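Local structure of putative DNA ligase-like protein Rv0938/MT0965 (Mycobacterium tuberculosis, 2IRU) at residues R160-D165 / K200-R205; R205-Q208 / V214-T217. The protein carries in this domain the primase-like DNA polymerase of LigD, a multifunctional enzyme that probably repairs double-strand breaks together with Ku by non-homologous end joining. All blocks are in the same frame, centred on the assembly; numbering follows the deposited sequence.

Interaction 1 of 2, residues R160-D165 / K200-R205; sequences RDLLAD and KRVAQR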
loop_
_atom_site.group_PDB
_atom_site.type_symbol
_atom_site.label_atom_id
_atom_site.label_comp_id
_atom_site.label_asym_id
_atom_site.label_seq_id
_atom_site.Cartn_x
_atom_site.Cartn_y
_atom_site.Cartn_z
ATOM N N ARG A 160 9.117 11.120 11.123
ATOM C CA ARG A 160 9.754 10.054 11.890
ATOM C C ARG A 160 10.131 10.543 13.298
ATOM O O ARG A 160 9.937 9.826 14.272
ATOM C CB ARG A 160 11.018 9.546 11.197
ATOM C CG ARG A 160 11.700 8.411 11.948
ATOM C CD ARG A 160 13.155 8.254 11.557
ATOM N NE ARG A 160 13.908 9.501 11.747
ATOM C CZ ARG A 160 15.102 9.738 11.219
ATOM N NH1 ARG A 160 15.710 8.810 10.493
ATOM N NH2 ARG A 160 15.696 10.906 11.419
ATOM N N ASP A 161 10.666 11.752 13.383
ATOM C CA ASP A 161 11.168 12.257 14.663
ATOM C C ASP A 161 10.017 12.555 15.630
ATOM O O ASP A 161 10.100 12.227 16.825
ATOM C CB ASP A 161 12.063 13.462 14.428
ATOM C CG ASP A 161 13.410 13.082 13.793
ATOM O OD1 ASP A 161 13.747 11.874 13.711
ATOM O OD2 ASP A 161 14.148 14.009 13.389
ATOM N N LEU A 162 8.932 13.132 15.111
ATOM C CA LEU A 162 7.733 13.379 15.931
ATOM C C LEU A 162 7.141 12.067 16.456
ATOM O O LEU A 162 6.744 11.950 17.620
ATOM C CB LEU A 162 6.674 14.162 15.150
ATOM C CG LEU A 162 6.673 15.674 14.913
ATOM C CD1 LEU A 162 7.458 16.105 13.737
ATOM C CD2 LEU A 162 5.234 16.140 14.737
ATOM N N LEU A 163 7.079 11.064 15.587
ATOM C CA LEU A 163 6.553 9.767 15.999
ATOM C C LEU A 163 7.455 9.116 17.056
ATOM O O LEU A 163 6.962 8.489 17.999
ATOM C CB LEU A 163 6.340 8.871 14.776
ATOM C CG LEU A 163 5.242 9.386 13.831
ATOM C CD1 LEU A 163 5.266 8.611 12.497
ATOM C CD2 LEU A 163 3.836 9.355 14.466
ATOM N N ALA A 164 8.765 9.308 16.909
ATOM C CA ALA A 164 9.758 8.717 17.812
ATOM C C ALA A 164 9.592 9.221 19.244
ATOM O O ALA A 164 9.900 8.502 20.209
ATOM C CB ALA A 164 11.180 9.008 17.310
ATOM N N ASP A 165 9.104 10.455 19.358
ATOM C CA ASP A 165 8.832 11.092 20.647
ATOM C C ASP A 165 7.744 10.360 21.461
ATOM O O ASP A 165 7.730 10.446 22.704
ATOM C CB ASP A 165 8.442 12.546 20.417
ATOM C CG ASP A 165 9.599 13.391 19.888
ATOM O OD1 ASP A 165 10.758 12.927 19.960
ATOM O OD2 ASP A 165 9.351 14.514 19.391
ATOM N N LYS A 200 -3.517 13.260 11.975
ATOM C CA LYS A 200 -3.794 14.683 11.744
ATOM C C LYS A 200 -3.011 15.577 12.700
ATOM O O LYS A 200 -2.461 16.602 12.259
ATOM C CB LYS A 200 -5.284 14.975 11.906
ATOM C CG LYS A 200 -5.745 16.362 11.495
ATOM C CD LYS A 200 -7.185 16.555 11.910
ATOM C CE LYS A 200 -7.770 17.860 11.402
ATOM N NZ LYS A 200 -8.353 17.719 10.036
ATOM N N ARG A 201 -2.994 15.224 13.996
ATOM C CA ARG A 201 -2.232 15.977 15.010
ATOM C C ARG A 201 -0.738 16.060 14.650
ATOM O O ARG A 201 -0.126 17.145 14.757
ATOM C CB ARG A 201 -2.421 15.391 16.431
ATOM C CG ARG A 201 -1.849 16.278 17.542
ATOM C CD ARG A 201 -2.249 15.895 18.985
ATOM N NE ARG A 201 -3.654 15.502 19.139
ATOM C CZ ARG A 201 -4.055 14.256 19.385
ATOM N NH1 ARG A 201 -3.161 13.275 19.513
ATOM N NH2 ARG A 201 -5.353 13.992 19.514
ATOM N N VAL A 202 -0.177 14.923 14.229
ATOM C CA VAL A 202 1.229 14.852 13.788
ATOM C C VAL A 202 1.482 15.808 12.596
ATOM O O VAL A 202 2.427 16.630 12.622
ATOM C CB VAL A 202 1.642 13.380 13.449
ATOM C CG1 VAL A 202 3.023 13.331 12.800
ATOM C CG2 VAL A 202 1.639 12.557 14.719
ATOM N N ALA A 203 0.636 15.699 11.572
ATOM C CA ALA A 203 0.735 16.551 10.363
ATOM C C ALA A 203 0.629 18.042 10.680
ATOM O O ALA A 203 1.444 18.853 10.215
ATOM C CB ALA A 203 -0.342 16.171 9.376
ATOM N N GLN A 204 -0.375 18.411 11.475
ATOM C CA GLN A 204 -0.541 19.818 11.864
ATOM C C GLN A 204 0.624 20.314 12.709
ATOM O O GLN A 204 1.052 21.464 12.565
ATOM C CB GLN A 204 -1.877 20.033 12.580
ATOM C CG GLN A 204 -3.035 19.832 11.620
ATOM C CD GLN A 204 -4.397 19.984 12.275
ATOM O OE1 GLN A 204 -4.544 19.816 13.487
ATOM N NE2 GLN A 204 -5.402 20.294 11.463
ATOM N N ARG A 205 1.171 19.444 13.553
ATOM C CA ARG A 205 2.345 19.811 14.356
ATOM C C ARG A 205 3.558 20.070 13.476
ATOM O O ARG A 205 4.319 21.041 13.706
ATOM C CB ARG A 205 2.653 18.745 15.412
ATOM C CG ARG A 205 3.835 19.000 16.357
ATOM C CD ARG A 205 4.095 17.737 17.236
ATOM N NE ARG A 205 2.886 17.211 17.896
ATOM C CZ ARG A 205 2.658 15.919 18.172
ATOM N NH1 ARG A 205 3.539 14.973 17.842
ATOM N NH2 ARG A 205 1.530 15.556 18.771
#
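Leu162 and Val202 mark the point where the backbones of 160-165 and 200-205 come nearest, their CA atoms 7.0 Å apart. The two short helical segments run more against than along each other, at 125° between their N-to-C directions, and their axes approach to 10.4 Å. No hydrogen bond spans the gap; branched aliphatic side chains fill it. Leu162 points toward helix 192-209, and its CD2 methyl does most of the touching, reaching to 3.5 Å from the backbone O of Val202 and 4.1 Å from Val202 CG1. Beside it, Leu163 leaves its helix at a slant, yet its CD2 comes round to meet Val202 CG2 at 3.9 Å, the two side chains crossing at about a right angle. Val202 can serve both leucines because its methyls fork: CG1 lies anti to the backbone N (chi1 172°) and meets Leu162, while CG2, beside that nitrogen, takes Leu163. Helices 149-164 and 192-209 pack here near one end of the primase-polymerase domain, and Phe139 touches both Leu163 and Val202, so that the helix pair packs against strand 129-143 of the mixed sheet. Toward the outside, Arg205 runs past Leu162 in the opposite direction, its aliphatic chain against CD2; the exact spacing on this side is doubtful, because that methyl is modelled too near the arginine chain. An arginine suits this partly exposed border, since its methylenes, and obliquely its guanidinium, can lie along the leucine.

Interaction 2 of 2, residues R205-Q208 / V214-T217; sequences RLEQ and VTST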
loop_
_atom_site.group_PDB
_atom_site.type_symbol
_atom_site.label_atom_id
_atom_site.label_comp_id
_atom_site.label_asym_id
_atom_site.label_seq_id
_atom_site.Cartn_x
_atom_site.Cartn_y
_atom_site.Cartn_z
ATOM N N ARG A 205 1.171 19.444 13.553
ATOM C CA ARG A 205 2.345 19.811 14.356
ATOM C C ARG A 205 3.558 20.070 13.476
ATOM O O ARG A 205 4.319 21.041 13.706
ATOM C CB ARG A 205 2.653 18.745 15.412
ATOM C CG ARG A 205 3.835 19.000 16.357
ATOM C CD ARG A 205 4.095 17.737 17.236
ATOM N NE ARG A 205 2.886 17.211 17.896
ATOM C CZ ARG A 205 2.658 15.919 18.172
ATOM N NH1 ARG A 205 3.539 14.973 17.842
ATOM N NH2 ARG A 205 1.530 15.556 18.771
ATOM N N LEU A 206 3.723 19.226 12.461
ATOM C CA LEU A 206 4.814 19.406 11.509
ATOM C C LEU A 206 4.632 20.691 10.711
ATOM O O LEU A 206 5.588 21.448 10.514
ATOM C CB LEU A 206 4.985 18.195 10.588
ATOM C CG LEU A 206 6.272 18.226 9.752
ATOM C CD1 LEU A 206 7.549 18.455 10.598
ATOM C CD2 LEU A 206 6.380 16.929 8.965
ATOM N N GLU A 207 3.397 20.939 10.291
ATOM C CA GLU A 207 3.051 22.167 9.582
ATOM C C GLU A 207 3.361 23.420 10.407
ATOM O O GLU A 207 3.894 24.413 9.886
ATOM C CB GLU A 207 1.578 22.129 9.186
ATOM C CG GLU A 207 1.035 23.405 8.544
ATOM C CD GLU A 207 -0.354 23.129 7.966
ATOM O OE1 GLU A 207 -1.222 22.668 8.729
ATOM O OE2 GLU A 207 -0.568 23.349 6.763
ATOM N N GLN A 208 3.065 23.361 11.702
ATOM C CA GLN A 208 3.411 24.452 12.623
ATOM C C GLN A 208 4.934 24.691 12.688
ATOM O O GLN A 208 5.407 25.848 12.738
ATOM C CB GLN A 208 2.855 24.089 13.996
ATOM C CG GLN A 208 3.012 25.091 15.071
ATOM C CD GLN A 208 2.277 24.655 16.335
ATOM O OE1 GLN A 208 1.502 23.687 16.315
ATOM N NE2 GLN A 208 2.518 25.359 17.435
ATOM N N VAL A 214 5.928 22.383 4.663
ATOM C CA VAL A 214 4.869 21.372 4.879
ATOM C C VAL A 214 3.475 21.966 4.914
ATOM O O VAL A 214 3.246 23.028 5.522
ATOM C CB VAL A 214 5.110 20.637 6.239
ATOM C CG1 VAL A 214 3.872 19.836 6.678
ATOM C CG2 VAL A 214 6.334 19.756 6.147
ATOM N N THR A 215 2.525 21.255 4.286
ATOM C CA THR A 215 1.103 21.564 4.503
ATOM C C THR A 215 0.358 20.304 4.978
ATOM O O THR A 215 0.719 19.189 4.618
ATOM C CB THR A 215 0.401 22.185 3.239
ATOM O OG1 THR A 215 -0.950 22.548 3.575
ATOM C CG2 THR A 215 0.391 21.208 2.044
ATOM N N SER A 216 -0.663 20.510 5.808
ATOM C CA SER A 216 -1.504 19.411 6.320
ATOM C C SER A 216 -2.902 19.423 5.699
ATOM O O SER A 216 -3.769 18.614 6.090
ATOM C CB SER A 216 -1.662 19.524 7.837
ATOM O OG SER A 216 -2.405 20.691 8.203
ATOM N N THR A 217 -3.136 20.361 4.782
ATOM C CA THR A 217 -4.419 20.448 4.086
ATOM C C THR A 217 -4.259 20.284 2.574
ATOM O O THR A 217 -3.178 20.504 2.017
ATOM C CB THR A 217 -5.153 21.767 4.401
ATOM O OG1 THR A 217 -4.361 22.881 3.968
ATOM C CG2 THR A 217 -5.407 21.892 5.889
#
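The carboxylate of Glu207 meets Ser216 with both oxygens, and it does so partly through a face. The backbone N of Ser216 gives a hydrogen bond to Glu207 OE2, 3.0 Å long and fairly straight at 159°, but it arrives from well above the carboxylate plane, 70° out of it. At the other oxygen, the Ser216 OG hydroxyl donates to Glu207 OE1; the modelled separation of 2.4 Å is very short, and its exact value is doubtful, so the bond from the backbone N is the one that bears weight. Thr215 OG1 also lies near Glu207 OE2, at 3.3 Å. The acid reaches this spot because CG is anti to the backbone N (chi1 175°) and the chain continues extended, with CG passing 3.8 Å from the backbone O of Val214. Glutamate suits the place by its length, which spans from the helix to the backbone beyond the strand; serine offers a hydroxyl next to its own N-H. Toward the start of the strand the contact turns apolar. Val214 faces the helix and presents CG2 to Leu206 CG at 3.9 Å, the two side chains meeting crosswise, while its CG1 rests on the backbone of Glu207, 3.8 Å from CA. Val155 of helix 149-164 and Val229 of strand 227-230 also touch Val214, extending the buried apolar layer. With strand 214-215 parallel to 227-230, which runs on to the probable manganese ligand Asp230, this is helix-on-sheet packing in the primase-polymerase fold, with a side chain of the helix bonded just past the strand's end.

From the N terminus, helix 149-164 comes first, and interaction 1 brings its last turn against helix 192-209, closing a loop of 34 residues that contains strands 171-174 and 180-186. Interaction 2 follows at once: five residues, the first still helical, separate its segments, and strand 214-215 comes back across the end of the helix. The loops therefore neither nest nor cross but succeed one another, sharing Arg205 as a segment end, though its side chain works in interaction 1 alone. Their centres lie 10 Å apart, and they touch directly, with Leu162 CD1 and Leu206 CD1 3.9 Å from each other and Ala203 packed on Ser216. Helix 192-209 thus joins helix 149-164 to strand 214-215 of the mixed sheet.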